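Local coordinates for uncharacterized protein (Nostoc punctiforme, PDB 2QDR), which is of unknown function but adopts a cupin-type double-stranded beta-helix fold and has been proposed to be a dioxygenase, at residues D57-M62 with T93-L98; G66-G71 with I76-R81; R82-H87 with D259-C264; E155-E160 with E241-T246. One frame throughout, in Å; residues are numbered along the deposited sequence.

Contact 1 (D57-M62 with T93-L98); sequences DTNTVM and TSRVVL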
loop_
_atom_site.group_PDB
_atom_site.type_symbol
_atom_site.label_atom_id
_atom_site.label_comp_id
_atom_site.label_asym_id
_atom_site.label_seq_id
_atom_site.Cartn_x
_atom_site.Cartn_y
_atom_site.Cartn_z
ATOM N N ASP A 57 24.030 28.498 22.775
ATOM C CA ASP A 57 23.982 29.423 21.671
ATOM C C ASP A 57 25.395 29.535 21.130
ATOM O O ASP A 57 26.298 29.916 21.867
ATOM C CB ASP A 57 23.469 30.788 22.163
ATOM C CG ASP A 57 23.243 31.808 21.044
ATOM O OD1 ASP A 57 23.400 31.491 19.843
ATOM O OD2 ASP A 57 22.891 32.960 21.388
ATOM N N THR A 58 25.590 29.195 19.855
ATOM C CA THR A 58 26.914 29.291 19.220
ATOM C C THR A 58 27.365 30.757 19.044
ATOM O O THR A 58 28.572 31.005 18.946
ATOM C CB THR A 58 26.989 28.536 17.866
ATOM O OG1 THR A 58 26.024 29.060 16.937
ATOM C CG2 THR A 58 26.743 27.045 18.077
ATOM N N ASN A 59 26.416 31.707 19.003
ATOM C CA ASN A 59 26.736 33.135 18.910
ATOM C C ASN A 59 27.638 33.568 20.073
ATOM O O ASN A 59 28.587 34.310 19.865
ATOM C CB ASN A 59 25.477 34.019 18.934
ATOM C CG ASN A 59 24.579 33.854 17.709
ATOM O OD1 ASN A 59 25.036 33.696 16.587
ATOM N ND2 ASN A 59 23.284 33.973 17.930
ATOM N N THR A 60 27.339 33.078 21.281
ATOM C CA THR A 60 28.099 33.410 22.502
ATOM C C THR A 60 29.409 32.612 22.688
ATOM O O THR A 60 30.175 32.911 23.610
ATOM C CB THR A 60 27.226 33.242 23.771
ATOM O OG1 THR A 60 26.869 31.864 23.943
ATOM C CG2 THR A 60 25.963 34.097 23.668
ATOM N N VAL A 61 29.658 31.597 21.854
ATOM C CA VAL A 61 30.901 30.831 21.919
ATOM C C VAL A 61 31.955 31.762 21.366
ATOM O O VAL A 61 31.695 32.466 20.381
ATOM C CB VAL A 61 30.876 29.535 21.088
ATOM C CG1 VAL A 61 32.265 28.861 21.052
ATOM C CG2 VAL A 61 29.829 28.563 21.625
HETATM N N MSE A 62 33.135 31.749 21.981
HETATM C CA MSE A 62 34.176 32.677 21.536
HETATM C C MSE A 62 34.732 32.316 20.157
HETATM O O MSE A 62 35.031 31.168 19.830
HETATM C CB MSE A 62 35.293 32.871 22.560
HETATM C CG MSE A 62 36.222 34.003 22.119
HETATM SE SE MSE A 62 37.026 34.937 23.575
HETATM C CE MSE A 62 35.393 35.671 24.446
ATOM N N THR A 93 33.801 19.574 15.994
ATOM C CA THR A 93 32.701 20.217 15.282
ATOM C C THR A 93 32.864 21.690 15.593
ATOM O O THR A 93 33.120 22.054 16.745
ATOM C CB THR A 93 31.309 19.720 15.691
ATOM O OG1 THR A 93 31.179 18.337 15.350
ATOM C CG2 THR A 93 30.212 20.517 14.962
ATOM N N SER A 94 32.734 22.532 14.575
ATOM C CA SER A 94 32.910 23.968 14.771
ATOM C C SER A 94 32.231 24.803 13.698
ATOM O O SER A 94 31.920 24.324 12.611
ATOM C CB SER A 94 34.408 24.282 14.862
ATOM O OG SER A 94 35.109 23.703 13.786
ATOM N N ARG A 95 31.983 26.056 14.054
ATOM C CA ARG A 95 31.342 27.027 13.195
ATOM C C ARG A 95 32.453 27.955 12.739
ATOM O O ARG A 95 32.975 28.748 13.537
ATOM C CB ARG A 95 30.277 27.757 13.982
ATOM C CG ARG A 95 29.441 28.748 13.203
ATOM C CD ARG A 95 28.583 29.475 14.185
ATOM N NE ARG A 95 27.760 30.528 13.605
ATOM C CZ ARG A 95 27.102 31.441 14.325
ATOM N NH1 ARG A 95 27.176 31.469 15.664
ATOM N NH2 ARG A 95 26.383 32.368 13.706
ATOM N N VAL A 96 32.845 27.825 11.471
ATOM C CA VAL A 96 33.920 28.638 10.908
ATOM C C VAL A 96 33.341 29.712 10.002
ATOM O O VAL A 96 32.219 29.562 9.512
ATOM C CB VAL A 96 34.988 27.793 10.122
ATOM C CG1 VAL A 96 35.626 26.741 11.028
ATOM C CG2 VAL A 96 34.418 27.126 8.863
ATOM N N VAL A 97 34.091 30.800 9.816
ATOM C CA VAL A 97 33.668 31.887 8.943
ATOM C C VAL A 97 34.837 32.234 8.038
ATOM O O VAL A 97 35.868 32.717 8.510
ATOM C CB VAL A 97 33.203 33.136 9.708
ATOM C CG1 VAL A 97 32.738 34.237 8.728
ATOM C CG2 VAL A 97 32.105 32.749 10.701
ATOM N N LEU A 98 34.663 31.975 6.744
ATOM C CA LEU A 98 35.668 32.252 5.737
ATOM C C LEU A 98 35.395 33.635 5.140
ATOM O O LEU A 98 34.250 33.933 4.802
ATOM C CB LEU A 98 35.623 31.182 4.654
ATOM C CG LEU A 98 35.800 29.740 5.143
ATOM C CD1 LEU A 98 35.765 28.793 3.963
ATOM C CD2 LEU A 98 37.096 29.534 5.926
#
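Arg-95 sets its CG opposite the backbone N (chi1 -176°) and stays extended as far as NE, which carries the guanidinium straight out of its strand to the turn holding Thr-58 and Asn-59. Asn-59 leans its amide back to meet it, with CG beside its own backbone N (chi1 -66°). The bond is made by Arg-95 NH1, 3.2 Å from Asn-59 OD1, and a weak second one comes from Arg-95 NH2 to Asn-59 OD1 at 3.4 Å, so both terminal nitrogens share one oxygen. That oxygen lies almost in the guanidinium plane, yet NH1 stands above the plane of the amide; the two flat groups are turned 50° apart. Thr-58 OG1 sits 3.0 Å from Arg-95 NH1 at a poor angle for bonding, and its main polar partner is instead probably Asp-259 O. The turn is shaped by Asp-57, whose OD1 accepts from Asn-59 N at 3.1 Å, an Asx turn. Arg-95 NH2 also makes a salt bridge to Glu-155, which would help fix the rotation of the guanidinium. The contact joins the loop between strands 54-57 and 64-67 to strand 92-98, which has strand 79-86 along one edge and strand 154-160 along the other, while strand 260-264 packs against Thr-58.

Contact 2 (G66-G71 with I76-R81); sequences GWRVRG and IAPGSR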
loop_
_atom_site.group_PDB
_atom_site.type_symbol
_atom_site.label_atom_id
_atom_site.label_comp_id
_atom_site.label_asym_id
_atom_site.label_seq_id
_atom_site.Cartn_x
_atom_site.Cartn_y
_atom_site.Cartn_z
ATOM N N GLY A 66 41.899 34.503 13.006
ATOM C CA GLY A 66 43.177 33.985 12.517
ATOM C C GLY A 66 43.310 32.470 12.443
ATOM O O GLY A 66 44.428 31.953 12.507
ATOM N N TRP A 67 42.184 31.760 12.321
ATOM C CA TRP A 67 42.192 30.307 12.226
ATOM C C TRP A 67 42.682 29.890 10.852
ATOM O O TRP A 67 42.358 30.529 9.851
ATOM C CB TRP A 67 40.805 29.734 12.477
ATOM C CG TRP A 67 40.722 28.262 12.261
ATOM C CD1 TRP A 67 41.186 27.279 13.089
ATOM C CD2 TRP A 67 40.117 27.600 11.149
ATOM N NE1 TRP A 67 40.913 26.044 12.555
ATOM C CE2 TRP A 67 40.256 26.213 11.365
ATOM C CE3 TRP A 67 39.477 28.045 9.992
ATOM C CZ2 TRP A 67 39.771 25.266 10.467
ATOM C CZ3 TRP A 67 38.999 27.104 9.096
ATOM C CH2 TRP A 67 39.148 25.729 9.339
ATOM N N ARG A 68 43.447 28.800 10.817
ATOM C CA ARG A 68 44.027 28.291 9.597
ATOM C C ARG A 68 44.241 26.786 9.761
ATOM O O ARG A 68 44.647 26.353 10.836
ATOM C CB ARG A 68 45.362 29.000 9.408
ATOM C CG ARG A 68 45.951 28.985 8.009
ATOM C CD ARG A 68 47.337 29.642 7.991
ATOM N NE ARG A 68 47.399 30.859 8.817
ATOM C CZ ARG A 68 46.903 32.062 8.503
ATOM N NH1 ARG A 68 46.234 32.271 7.375
ATOM N NH2 ARG A 68 47.043 33.071 9.361
ATOM N N VAL A 69 43.946 25.996 8.723
ATOM C CA VAL A 69 44.109 24.534 8.793
ATOM C C VAL A 69 45.599 24.201 8.816
ATOM O O VAL A 69 46.346 24.736 8.006
ATOM C CB VAL A 69 43.417 23.817 7.626
ATOM C CG1 VAL A 69 43.672 22.296 7.672
ATOM C CG2 VAL A 69 41.923 24.092 7.642
ATOM N N ARG A 70 46.025 23.337 9.743
ATOM C CA ARG A 70 47.450 22.965 9.885
ATOM C C ARG A 70 47.957 22.380 8.563
ATOM O O ARG A 70 47.267 21.564 7.949
ATOM C CB ARG A 70 47.672 21.995 11.067
ATOM C CG ARG A 70 49.168 21.760 11.436
ATOM C CD ARG A 70 49.356 20.909 12.704
ATOM N N GLY A 71 49.118 22.852 8.102
ATOM C CA GLY A 71 49.713 22.411 6.836
ATOM C C GLY A 71 49.418 23.324 5.647
ATOM O O GLY A 71 50.107 23.253 4.636
ATOM N N ILE A 76 47.764 32.077 2.757
ATOM C CA ILE A 76 46.317 31.918 2.574
ATOM C C ILE A 76 45.565 32.788 3.586
ATOM O O ILE A 76 46.051 32.988 4.695
ATOM C CB ILE A 76 45.878 30.406 2.671
ATOM C CG1 ILE A 76 46.627 29.524 1.636
ATOM C CG2 ILE A 76 44.350 30.249 2.534
ATOM C CD1 ILE A 76 46.468 29.908 0.159
ATOM N N ALA A 77 44.418 33.344 3.183
ATOM C CA ALA A 77 43.632 34.201 4.060
ATOM C C ALA A 77 43.100 33.376 5.224
ATOM O O ALA A 77 42.694 32.229 5.017
ATOM C CB ALA A 77 42.493 34.842 3.300
ATOM N N PRO A 78 43.109 33.940 6.447
ATOM C CA PRO A 78 42.607 33.180 7.582
ATOM C C PRO A 78 41.094 33.323 7.781
ATOM O O PRO A 78 40.483 34.277 7.311
ATOM C CB PRO A 78 43.325 33.829 8.755
ATOM C CG PRO A 78 43.395 35.276 8.364
ATOM C CD PRO A 78 43.545 35.291 6.860
ATOM N N GLY A 79 40.518 32.364 8.490
ATOM C CA GLY A 79 39.093 32.351 8.816
ATOM C C GLY A 79 39.021 32.515 10.320
ATOM O O GLY A 79 40.043 32.797 10.967
ATOM N N SER A 80 37.817 32.373 10.861
ATOM C CA SER A 80 37.577 32.460 12.290
ATOM C C SER A 80 37.010 31.123 12.670
ATOM O O SER A 80 36.545 30.404 11.788
ATOM C CB SER A 80 36.568 33.542 12.615
ATOM O OG SER A 80 35.269 33.142 12.224
ATOM N N ARG A 81 37.022 30.787 13.960
ATOM C CA ARG A 81 36.457 29.513 14.413
ATOM C C ARG A 81 35.873 29.568 15.822
ATOM O O ARG A 81 36.472 30.128 16.737
ATOM C CB ARG A 81 37.494 28.383 14.369
ATOM C CG ARG A 81 36.870 27.002 14.666
ATOM C CD ARG A 81 37.818 25.843 14.490
ATOM N NE ARG A 81 38.899 25.842 15.470
ATOM C CZ ARG A 81 39.825 24.884 15.590
ATOM N NH1 ARG A 81 39.828 23.805 14.792
ATOM N NH2 ARG A 81 40.763 25.002 16.532
#
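Trp-67 and Gly-79 form an antiparallel hydrogen-bonded pair, their CA atoms 5.0 Å apart: Trp-67 N donates to Gly-79 O at 2.7 Å, and Gly-79 N returns a bond to Trp-67 O at 2.9 Å. Gly-66, with a positive phi of 67°, faces Gly-79 as well, which makes a G1 beta bulge just where the chain turns a corner. The bulge lies in the hairpin of strands 64-67 and 79-86, at one end of a sheet of the double-stranded beta-helix. Gly-79 CA sits at the edge of the indole, near the plane of the ring. Arg-81 comes over one face of the indole. Its CD makes a CH-pi contact 3.9 Å from the centre of the five-membered ring, and a bend at chi3 (67°) lays the guanidinium above Trp-67 NE1 with its plane tilted 34° from the ring. With an alanine in place of Arg-81, this face of Trp-67 would probably lose its cover and the indole would be freer to turn. The far end of the indole meets Trp-158 edge-to-face. Arg-68 also bends at chi3 and runs alongside Pro-78, whose CB is 3.6 Å from Arg-68 NH1. Between Gly-79 and Arg-81, Ser-80 points away from the 66-71 segment, and its OG is hydrogen-bonded to Glu-63 OE2.

Contact 3 (R82-H87 with D259-C264); sequences RLLTWH and DHYWYC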
loop_
_atom_site.group_PDB
_atom_site.type_symbol
_atom_site.label_atom_id
_atom_site.label_comp_id
_atom_site.label_asym_id
_atom_site.label_seq_id
_atom_site.Cartn_x
_atom_site.Cartn_y
_atom_site.Cartn_z
ATOM N N ARG A 82 34.687 28.972 15.944
ATOM C CA ARG A 82 33.938 28.812 17.181
ATOM C C ARG A 82 33.938 27.315 17.364
ATOM O O ARG A 82 33.256 26.617 16.629
ATOM C CB ARG A 82 32.538 29.434 17.097
ATOM C CG ARG A 82 32.613 30.914 17.409
ATOM C CD ARG A 82 31.403 31.753 17.122
ATOM N NE ARG A 82 31.272 32.020 15.690
ATOM C CZ ARG A 82 30.498 32.961 15.139
ATOM N NH1 ARG A 82 29.771 33.801 15.889
ATOM N NH2 ARG A 82 30.479 33.094 13.808
ATOM N N LEU A 83 34.757 26.832 18.297
ATOM C CA LEU A 83 34.901 25.413 18.565
ATOM C C LEU A 83 33.750 24.926 19.464
ATOM O O LEU A 83 33.722 25.224 20.654
ATOM C CB LEU A 83 36.271 25.171 19.200
ATOM C CG LEU A 83 36.783 23.736 19.277
ATOM C CD1 LEU A 83 37.114 23.182 17.894
ATOM C CD2 LEU A 83 38.017 23.672 20.166
ATOM N N LEU A 84 32.801 24.192 18.880
ATOM C CA LEU A 84 31.612 23.677 19.596
ATOM C C LEU A 84 31.878 22.470 20.499
ATOM O O LEU A 84 31.569 22.505 21.697
ATOM C CB LEU A 84 30.506 23.342 18.590
ATOM C CG LEU A 84 29.686 24.486 17.947
ATOM C CD1 LEU A 84 30.440 25.770 17.670
ATOM C CD2 LEU A 84 29.007 23.989 16.645
ATOM N N THR A 85 32.386 21.389 19.910
ATOM C CA THR A 85 32.734 20.166 20.645
ATOM C C THR A 85 33.976 19.558 20.050
ATOM O O THR A 85 34.250 19.742 18.864
ATOM C CB THR A 85 31.650 19.053 20.618
ATOM O OG1 THR A 85 31.370 18.674 19.262
ATOM C CG2 THR A 85 30.381 19.513 21.283
ATOM N N TRP A 86 34.746 18.866 20.883
ATOM C CA TRP A 86 35.967 18.207 20.421
ATOM C C TRP A 86 36.427 17.119 21.374
ATOM O O TRP A 86 35.993 17.052 22.521
ATOM C CB TRP A 86 37.102 19.214 20.209
ATOM C CG TRP A 86 37.641 19.874 21.447
ATOM C CD1 TRP A 86 38.788 19.544 22.120
ATOM C CD2 TRP A 86 37.069 20.977 22.154
ATOM N NE1 TRP A 86 38.963 20.375 23.195
ATOM C CE2 TRP A 86 37.920 21.263 23.241
ATOM C CE3 TRP A 86 35.922 21.754 21.976
ATOM C CZ2 TRP A 86 37.661 22.303 24.137
ATOM C CZ3 TRP A 86 35.668 22.781 22.866
ATOM C CH2 TRP A 86 36.530 23.045 23.932
ATOM N N HIS A 87 37.301 16.265 20.852
ATOM C CA HIS A 87 37.914 15.168 21.589
ATOM C C HIS A 87 39.406 15.388 21.411
ATOM O O HIS A 87 39.817 15.968 20.403
ATOM C CB HIS A 87 37.427 13.801 21.089
ATOM C CG HIS A 87 37.982 12.638 21.857
ATOM N ND1 HIS A 87 38.766 11.664 21.279
ATOM C CD2 HIS A 87 37.921 12.334 23.174
ATOM C CE1 HIS A 87 39.127 10.788 22.199
ATOM N NE2 HIS A 87 38.628 11.172 23.359
ATOM N N ASP A 259 20.865 29.070 15.201
ATOM C CA ASP A 259 22.285 29.107 15.608
ATOM C C ASP A 259 22.609 28.425 16.968
ATOM O O ASP A 259 23.745 28.506 17.422
ATOM C CB ASP A 259 22.894 30.541 15.516
ATOM C CG ASP A 259 22.810 31.133 14.108
ATOM O OD1 ASP A 259 22.883 30.397 13.102
ATOM O OD2 ASP A 259 22.705 32.363 14.004
ATOM N N HIS A 260 21.640 27.743 17.587
ATOM C CA HIS A 260 21.898 27.001 18.835
ATOM C C HIS A 260 22.353 25.606 18.432
ATOM O O HIS A 260 21.928 25.072 17.409
ATOM C CB HIS A 260 20.686 26.940 19.758
ATOM C CG HIS A 260 20.414 28.223 20.484
ATOM N ND1 HIS A 260 20.487 28.326 21.858
ATOM C CD2 HIS A 260 20.152 29.469 20.027
ATOM C CE1 HIS A 260 20.222 29.569 22.216
ATOM N NE2 HIS A 260 20.025 30.285 21.123
ATOM N N TYR A 261 23.230 25.031 19.236
ATOM C CA TYR A 261 23.785 23.709 18.992
ATOM C C TYR A 261 23.626 22.799 20.197
ATOM O O TYR A 261 23.496 23.276 21.329
ATOM C CB TYR A 261 25.267 23.879 18.649
ATOM C CG TYR A 261 26.116 22.622 18.612
ATOM C CD1 TYR A 261 26.728 22.164 19.766
ATOM C CD2 TYR A 261 26.332 21.921 17.434
ATOM C CE1 TYR A 261 27.503 21.049 19.771
ATOM C CE2 TYR A 261 27.124 20.783 17.421
ATOM C CZ TYR A 261 27.712 20.358 18.601
ATOM O OH TYR A 261 28.503 19.238 18.640
ATOM N N TRP A 262 23.621 21.493 19.954
ATOM C CA TRP A 262 23.535 20.535 21.047
ATOM C C TRP A 262 24.483 19.352 20.871
ATOM O O TRP A 262 24.995 19.097 19.779
ATOM C CB TRP A 262 22.104 20.034 21.245
ATOM C CG TRP A 262 21.531 19.228 20.168
ATOM C CD1 TRP A 262 21.590 17.878 20.036
ATOM C CD2 TRP A 262 20.741 19.706 19.089
ATOM N NE1 TRP A 262 20.900 17.481 18.922
ATOM C CE2 TRP A 262 20.376 18.587 18.314
ATOM C CE3 TRP A 262 20.328 20.979 18.679
ATOM C CZ2 TRP A 262 19.596 18.699 17.169
ATOM C CZ3 TRP A 262 19.571 21.088 17.542
ATOM C CH2 TRP A 262 19.206 19.955 16.798
ATOM N N TYR A 263 24.713 18.673 21.992
ATOM C CA TYR A 263 25.556 17.497 22.084
ATOM C C TYR A 263 24.975 16.604 23.165
ATOM O O TYR A 263 24.854 17.012 24.306
ATOM C CB TYR A 263 27.008 17.857 22.410
ATOM C CG TYR A 263 27.869 16.636 22.646
ATOM C CD1 TYR A 263 28.292 15.852 21.581
ATOM C CD2 TYR A 263 28.268 16.266 23.928
ATOM C CE1 TYR A 263 29.090 14.725 21.782
ATOM C CE2 TYR A 263 29.061 15.134 24.143
ATOM C CZ TYR A 263 29.469 14.368 23.067
ATOM O OH TYR A 263 30.259 13.258 23.272
ATOM N N CYS A 264 24.609 15.393 22.783
ATOM C CA CYS A 264 24.016 14.427 23.677
ATOM C C CYS A 264 24.819 13.147 23.580
ATOM O O CYS A 264 24.636 12.396 22.617
ATOM C CB CYS A 264 22.572 14.185 23.257
ATOM S SG CYS A 264 21.620 15.716 23.168
#
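Tyr-261, Thr-85 and Leu-84 carry the meeting of two sheets in this double-stranded beta-helix protein. Strand 82-86 and strand 260-264 run nearly parallel, 17° apart in direction with axes 8.2 Å from each other, but they belong to different sheets and touch through side chains alone. Leu-84 and Thr-85 both face Thr-93 of the next strand in a classic beta bulge, and this lets two successive residues point toward Tyr-261. Leu-84 lies over one face of the tyrosine ring: its CD2 makes a CH-pi contact 3.8 Å from the ring centre, shifted toward the rim on the CD2 side. Thr-85 comes to the ring edge instead, its CG2 3.6 Å from Tyr-261 CE1. The ring reaches both because CG of Tyr-261 is trans to the backbone N (chi1 169°), sending the phenol across to the opposing strand. There the hydroxyl accepts a hydrogen bond from Thr-85 OG1 and is bonded as well to Glu-241 OE1, a neighbour on strand 240-245, so this buried oxygen is gripped from both sheets. A phenylalanine in place of Tyr-261 would probably leave Thr-85 and Glu-241 each without a buried hydrogen-bonding mate. Farther along, Tyr-263 takes a smaller share, its own hydroxyl held by Leu-37 O and Arg-40 N. The threonine methyl bridges the two tyrosines, with Thr-85 CG2 3.9 Å from Tyr-263 CB.

Contact 4 (E155-E160 with E241-T246); sequences EILWME and EGYCLT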
loop_
_atom_site.group_PDB
_atom_site.type_symbol
_atom_site.label_atom_id
_atom_site.label_comp_id
_atom_site.label_asym_id
_atom_site.label_seq_id
_atom_site.Cartn_x
_atom_site.Cartn_y
_atom_site.Cartn_z
ATOM N N GLU A 155 29.596 31.031 6.142
ATOM C CA GLU A 155 29.619 30.351 7.444
ATOM C C GLU A 155 29.353 28.875 7.206
ATOM O O GLU A 155 28.414 28.525 6.482
ATOM C CB GLU A 155 28.620 30.948 8.422
ATOM C CG GLU A 155 28.877 32.427 8.648
ATOM C CD GLU A 155 28.157 33.006 9.833
ATOM O OE1 GLU A 155 27.869 32.261 10.792
ATOM O OE2 GLU A 155 27.927 34.233 9.818
ATOM N N ILE A 156 30.169 28.022 7.836
ATOM C CA ILE A 156 30.118 26.589 7.636
ATOM C C ILE A 156 30.302 25.742 8.888
ATOM O O ILE A 156 31.085 26.101 9.764
ATOM C CB ILE A 156 31.328 26.168 6.726
ATOM C CG1 ILE A 156 31.526 27.106 5.526
ATOM C CG2 ILE A 156 31.202 24.721 6.215
ATOM C CD1 ILE A 156 32.722 26.758 4.649
ATOM N N LEU A 157 29.590 24.613 8.960
ATOM C CA LEU A 157 29.763 23.662 10.048
ATOM C C LEU A 157 30.938 22.818 9.574
ATOM O O LEU A 157 30.791 22.028 8.646
ATOM C CB LEU A 157 28.535 22.795 10.308
ATOM C CG LEU A 157 27.276 23.502 10.811
ATOM C CD1 LEU A 157 26.122 22.507 10.904
ATOM C CD2 LEU A 157 27.512 24.180 12.156
ATOM N N TRP A 158 32.105 23.034 10.176
ATOM C CA TRP A 158 33.334 22.333 9.825
ATOM C C TRP A 158 33.494 21.150 10.764
ATOM O O TRP A 158 33.726 21.338 11.959
ATOM C CB TRP A 158 34.504 23.298 9.946
ATOM C CG TRP A 158 35.803 22.795 9.456
ATOM C CD1 TRP A 158 36.750 22.114 10.168
ATOM C CD2 TRP A 158 36.341 22.984 8.144
ATOM N NE1 TRP A 158 37.839 21.852 9.367
ATOM C CE2 TRP A 158 37.612 22.377 8.121
ATOM C CE3 TRP A 158 35.869 23.606 6.984
ATOM C CZ2 TRP A 158 38.417 22.363 6.977
ATOM C CZ3 TRP A 158 36.670 23.599 5.847
ATOM C CH2 TRP A 158 37.927 22.975 5.852
HETATM N N MSE A 159 33.394 19.940 10.222
HETATM C CA MSE A 159 33.456 18.697 11.009
HETATM C C MSE A 159 34.639 17.772 10.699
HETATM O O MSE A 159 34.606 17.018 9.738
HETATM C CB MSE A 159 32.131 17.956 10.793
HETATM C CG MSE A 159 30.957 18.660 11.446
HETATM SE SE MSE A 159 29.221 18.148 10.802
HETATM C CE MSE A 159 29.262 18.973 9.046
ATOM N N GLU A 160 35.662 17.832 11.542
ATOM C CA GLU A 160 36.874 17.018 11.421
ATOM C C GLU A 160 36.602 15.718 12.174
ATOM O O GLU A 160 36.420 15.770 13.377
ATOM C CB GLU A 160 38.058 17.758 12.017
ATOM C CG GLU A 160 38.289 19.160 11.424
ATOM C CD GLU A 160 39.477 19.883 12.022
ATOM O OE1 GLU A 160 40.217 19.297 12.848
ATOM O OE2 GLU A 160 39.673 21.055 11.667
ATOM N N GLU A 241 24.481 14.999 17.838
ATOM C CA GLU A 241 24.773 16.422 17.909
ATOM C C GLU A 241 23.920 17.052 16.844
ATOM O O GLU A 241 23.465 16.362 15.941
ATOM C CB GLU A 241 26.240 16.775 17.687
ATOM C CG GLU A 241 26.798 16.536 16.287
ATOM C CD GLU A 241 28.212 17.111 16.111
ATOM O OE1 GLU A 241 28.931 17.356 17.098
ATOM O OE2 GLU A 241 28.607 17.316 14.963
ATOM N N GLY A 242 23.704 18.353 16.946
ATOM C CA GLY A 242 22.921 19.042 15.939
ATOM C C GLY A 242 22.974 20.543 16.049
ATOM O O GLY A 242 23.411 21.074 17.070
ATOM N N TYR A 243 22.523 21.209 14.985
ATOM C CA TYR A 243 22.519 22.662 14.892
ATOM C C TYR A 243 21.171 23.107 14.366
ATOM O O TYR A 243 20.660 22.520 13.410
ATOM C CB TYR A 243 23.620 23.077 13.945
ATOM C CG TYR A 243 23.973 24.542 13.913
ATOM C CD1 TYR A 243 23.325 25.418 13.064
ATOM C CD2 TYR A 243 25.027 25.031 14.679
ATOM C CE1 TYR A 243 23.687 26.760 13.011
ATOM C CE2 TYR A 243 25.401 26.364 14.629
ATOM C CZ TYR A 243 24.736 27.226 13.795
ATOM O OH TYR A 243 25.108 28.559 13.767
ATOM N N CYS A 244 20.591 24.127 14.995
ATOM C CA CYS A 244 19.292 24.659 14.589
ATOM C C CYS A 244 19.470 25.718 13.506
ATOM O O CYS A 244 20.103 26.743 13.750
ATOM C CB CYS A 244 18.555 25.263 15.778
ATOM S SG CYS A 244 17.040 26.093 15.260
ATOM N N LEU A 245 18.870 25.478 12.344
ATOM C CA LEU A 245 18.973 26.362 11.184
ATOM C C LEU A 245 17.843 27.373 11.086
ATOM O O LEU A 245 18.061 28.470 10.585
ATOM C CB LEU A 245 19.047 25.506 9.912
ATOM C CG LEU A 245 20.240 24.518 9.853
ATOM C CD1 LEU A 245 20.104 23.509 8.719
ATOM C CD2 LEU A 245 21.586 25.254 9.753
ATOM N N THR A 246 16.644 27.002 11.536
ATOM C CA THR A 246 15.511 27.917 11.517
ATOM C C THR A 246 14.431 27.433 12.500
ATOM O O THR A 246 14.398 26.257 12.863
ATOM C CB THR A 246 14.966 28.120 10.066
ATOM O OG1 THR A 246 14.199 29.326 10.018
ATOM C CG2 THR A 246 14.131 26.955 9.594
#
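Two sheets of the double-stranded beta-helix face each other here, near the centre of the chain, through Leu-157 of strand 154-160 and Tyr-243 of strand 240-245. The strands share no hydrogen bond; the nearest pair of CA atoms, those of Leu-157 and Tyr-243, is 8.8 Å apart, and side chains span the distance. The leucine straddles the base of the tyrosine. Its CD2 lies over one face of the ring, 4.0 Å from the centre and nearest CD2 of Tyr-243 at 3.6 Å, a CH-pi contact displaced toward the rim; the other branch, CD1, reaches Tyr-243 CB at 4.0 Å. CG of the tyrosine stands opposite its backbone N (chi1 -168°), which swings the ring in front of the leucine, and the phenol oxygen at its far end is hydrogen-bonded to Asp-259 OD1. That bond would limit how far the ring can tilt away from the leucine. Two residues beyond Leu-157, selenomethionine Met-159 also points into the gap between the sheets. Phe-282 packs on both Leu-157 and Met-159, so strand 279-285 contributes an aromatic side chain to the same packing. Trp-158, between them, points to the other face of its sheet, where NE1 makes a weak hydrogen bond to Glu-160 OE2. Glu-241 is a buried carboxylate satisfied by other residues: OE1 is bonded to the hydroxyl of Tyr-261, and OE2 to Arg-284 in a salt bridge and to Thr-93 OG1. The selenium of Met-159 comes only loosely against it, SE lying 4.3 Å from Glu-241 OE2.

In the fold
From the N terminus, contact 1 opens first, at 57-62, and closes at 93-98. Within that loop lies contact 2, the tight hairpin of 66-71 and 76-81. Contact 3 starts at 82-87, before contact 1 has closed, and ends far along at 259-264, so the two cross. Contact 4, from 155-160 to 241-246, falls wholly between the ends of contact 3 and follows contact 1 in series. Contact 2 stays within one sheet. Contacts 3 and 4 join that sheet to the one holding strands 240-245 and 260-264, and contact 1 ties it to the loop leaving strand 54-57, an edge strand of the second sheet, an arrangement consistent with a bicupin.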